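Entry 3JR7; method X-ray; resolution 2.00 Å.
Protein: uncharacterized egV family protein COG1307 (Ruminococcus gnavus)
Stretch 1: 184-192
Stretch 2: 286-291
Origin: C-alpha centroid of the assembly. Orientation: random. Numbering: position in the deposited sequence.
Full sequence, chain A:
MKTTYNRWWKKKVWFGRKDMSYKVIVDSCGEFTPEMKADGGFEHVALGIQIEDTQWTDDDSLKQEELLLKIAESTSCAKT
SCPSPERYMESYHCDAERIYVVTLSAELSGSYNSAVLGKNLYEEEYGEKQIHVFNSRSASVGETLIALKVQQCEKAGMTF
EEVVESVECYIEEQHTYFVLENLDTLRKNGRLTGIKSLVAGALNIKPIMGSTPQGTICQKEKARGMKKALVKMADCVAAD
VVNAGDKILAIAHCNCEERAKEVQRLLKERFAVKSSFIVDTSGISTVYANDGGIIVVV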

# COMPACT_ATOMS: atom_id res chain seq x y z
N ASP A 184 5.10 6.12 -16.04
CA ASP A 184 4.42 7.30 -16.57
C ASP A 184 3.18 7.74 -15.78
O ASP A 184 2.90 8.94 -15.71
N THR A 185 2.41 6.80 -15.24
CA THR A 185 1.19 7.17 -14.50
C THR A 185 1.58 7.93 -13.21
O THR A 185 1.01 9.00 -12.92
N LEU A 186 2.58 7.44 -12.50
CA LEU A 186 3.13 8.17 -11.34
C LEU A 186 3.68 9.54 -11.74
O LEU A 186 3.44 10.56 -11.06
N ARG A 187 4.40 9.59 -12.86
CA ARG A 187 5.04 10.84 -13.27
C ARG A 187 3.98 11.86 -13.65
O ARG A 187 3.95 12.97 -13.13
N LYS A 188 3.07 11.44 -14.52
CA LYS A 188 2.07 12.33 -15.08
C LYS A 188 1.05 12.79 -14.03
O LYS A 188 0.53 13.92 -14.11
N ASN A 189 0.77 11.97 -13.03
CA ASN A 189 -0.14 12.41 -11.94
C ASN A 189 0.57 13.13 -10.78
O ASN A 189 -0.04 13.37 -9.74
N GLY A 190 1.84 13.48 -10.95
CA GLY A 190 2.52 14.40 -10.03
C GLY A 190 3.04 13.73 -8.76
O GLY A 190 3.28 14.40 -7.74
N ARG A 191 3.23 12.42 -8.81
CA ARG A 191 3.74 11.64 -7.66
C ARG A 191 5.26 11.41 -7.64
O ARG A 191 5.77 10.75 -6.76
N LEU A 192 5.97 11.95 -8.62
CA LEU A 192 7.41 11.71 -8.73
C LEU A 192 8.17 13.04 -8.71
O LEU A 192 9.26 13.17 -9.26
N THR A 286 -2.56 -1.30 -9.22
CA THR A 286 -2.46 -1.58 -10.65
C THR A 286 -2.35 -0.32 -11.48
O THR A 286 -1.46 -0.22 -12.35
N VAL A 287 -3.19 0.68 -11.19
CA VAL A 287 -3.15 1.91 -11.96
C VAL A 287 -1.77 2.58 -11.93
O VAL A 287 -1.27 3.05 -12.96
N TYR A 288 -1.14 2.65 -10.75
CA TYR A 288 0.16 3.32 -10.61
C TYR A 288 1.36 2.40 -10.85
O TYR A 288 2.41 2.87 -11.31
N ALA A 289 1.24 1.11 -10.58
CA ALA A 289 2.37 0.19 -10.80
C ALA A 289 2.50 -0.21 -12.26
O ALA A 289 3.61 -0.43 -12.79
N ASN A 290 1.35 -0.40 -12.88
CA ASN A 290 1.21 -0.81 -14.26
C ASN A 290 1.65 -2.25 -14.47
O ASN A 290 2.25 -2.91 -13.58
N ASP A 291 1.26 -2.76 -15.64
CA ASP A 291 1.54 -4.15 -16.01
C ASP A 291 3.02 -4.41 -15.79
O ASP A 291 3.86 -3.63 -16.24

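Packing of the helix 184-188 and the turn that follows it against the helical segment 286-289 and the residues just after it, two parts of one chain that touch across at least 97 residues of sequence and together bury 328 Å². The backbones come nearest at Thr185 and Tyr288, whose CA atoms lie 5.6 Å apart.

Apolar packing centres on Tyr288, which has more of its surface covered by the other stretch than any other residue here. Its CA-to-CB bond points sideways, but chi1 m (-71°) with chi2 at -77° brings the end of the side chain nearer to the first stretch. Leu186, also sideways at CB, has chi1 m and chi2 t, and its CD2 comes within 3.6 Å of Tyr288 CD1, oblique to the ring. Thr185 points toward the second stretch; with chi1 m, its methyl group lies 3.9 Å (CG2 to CD1) from the Tyr288 ring, again obliquely. The same Thr185 CG2 is 3.4 Å from Val287 O and 4.0 Å from Val287 CG1, the latter carried on a t rotamer, so one methyl touches both the tyrosine ring and the valine.

Direct polar contact gathers at the tyrosine hydroxyl. Asn189, the first residue to leave helical geometry after its helix, points toward the second stretch with chi1 m and donates a hydrogen bond from ND2 to Tyr288 OH (2.9 Å, N-H...O angle 162°). Arg191 also points toward it, with chi1 m, chi2 p and chi3 t; Tyr288 OH lies over one face of its guanidinium, 4.0 Å from Arg191 NH1. That NH1 donates to Asn189 O at 2.8 Å, bracing the arginine against the backbone of its own turn.

Two waters link the backbones and side chains at the other end of the contact. Water 1 is hydrogen-bonded to Thr185 OG1 (2.7 Å) and donates to Val287 O (2.8 Å), so the threonine uses its hydroxyl as well as its methyl. Water 2 accepts from Leu186 N at 3.2 Å and donates to Tyr288 O at 2.7 Å, joining a main-chain amide to a main-chain carbonyl. Asn290, chi1 m and with positive phi, points toward the first stretch beside Thr185.

Away from the contact, Lys188 NZ forms a salt bridge with Asp184 OD1 (3.0 Å), one turn back along the helix, through a weak hydrogen bond. Ala289 points away, while Arg187 and Leu192 are out of reach of the second stretch.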

# COMPACT_ATOMS: atom_id res chain seq x y z
CB ASP A 184 4.02 7.10 -18.03
CG ASP A 184 5.22 7.01 -18.98
OD1 ASP A 184 6.42 7.17 -18.58
OD2 ASP A 184 4.94 6.74 -20.16
CB THR A 185 0.30 5.97 -14.21
OG1 THR A 185 0.15 5.20 -15.42
CG2 THR A 185 -1.11 6.41 -13.70
CB LEU A 186 4.20 7.34 -10.62
CG LEU A 186 3.70 6.18 -9.70
CD1 LEU A 186 4.84 5.16 -9.40
CD2 LEU A 186 2.98 6.69 -8.38
CB ARG A 187 6.01 10.58 -14.43
CG ARG A 187 6.49 11.85 -15.15
CD ARG A 187 7.48 12.65 -14.34
NE ARG A 187 8.71 11.88 -14.08
CZ ARG A 187 9.68 12.24 -13.24
NH1 ARG A 187 9.63 13.36 -12.54
NH2 ARG A 187 10.73 11.43 -13.11
CB LYS A 188 1.39 11.68 -16.31
CG LYS A 188 2.32 11.56 -17.60
CD LYS A 188 3.67 10.76 -17.36
CE LYS A 188 4.75 10.85 -18.48
NZ LYS A 188 6.05 10.14 -18.10
CB ASN A 189 -1.01 11.23 -11.45
CG ASN A 189 -2.00 10.77 -12.48
OD1 ASN A 189 -1.90 11.13 -13.64
ND2 ASN A 189 -2.95 9.97 -12.09
CB ARG A 191 3.02 10.29 -7.60
CG ARG A 191 1.71 10.33 -6.83
CD ARG A 191 0.65 11.22 -7.41
NE ARG A 191 -0.52 11.25 -6.55
CZ ARG A 191 -1.70 11.74 -6.89
NH1 ARG A 191 -1.94 12.21 -8.12
NH2 ARG A 191 -2.67 11.74 -5.99
CB LEU A 192 7.73 10.94 -10.02
CG LEU A 192 7.22 9.52 -10.19
CD1 LEU A 192 7.90 8.88 -11.42
CD2 LEU A 192 7.55 8.72 -8.90
CB THR A 286 -3.65 -2.40 -11.09
OG1 THR A 286 -3.55 -3.70 -10.46
CG2 THR A 286 -3.72 -2.48 -12.60
CB VAL A 287 -4.23 2.89 -11.47
CG1 VAL A 287 -4.01 4.29 -12.05
CG2 VAL A 287 -5.66 2.35 -11.82
CB TYR A 288 0.22 4.05 -9.26
CG TYR A 288 -0.69 5.27 -9.27
CD1 TYR A 288 -0.31 6.44 -9.93
CD2 TYR A 288 -1.96 5.22 -8.76
CE1 TYR A 288 -1.10 7.54 -9.97
CE2 TYR A 288 -2.82 6.36 -8.81
CZ TYR A 288 -2.38 7.50 -9.42
OH TYR A 288 -3.17 8.63 -9.54
CB ALA A 289 2.25 -1.04 -9.91
CB ASN A 290 1.94 0.15 -15.23
CG ASN A 290 1.17 1.43 -15.46
OD1 ASN A 290 1.69 2.55 -15.25
ND2 ASN A 290 -0.06 1.29 -15.92
CB ASP A 291 1.24 -4.32 -17.51
CG ASP A 291 1.26 -5.77 -17.97
OD1 ASP A 291 1.32 -6.73 -17.15
OD2 ASP A 291 1.12 -5.91 -19.19
O HOH W 1 -1.93 3.46 -15.60
O HOH W 2 3.45 4.49 -13.21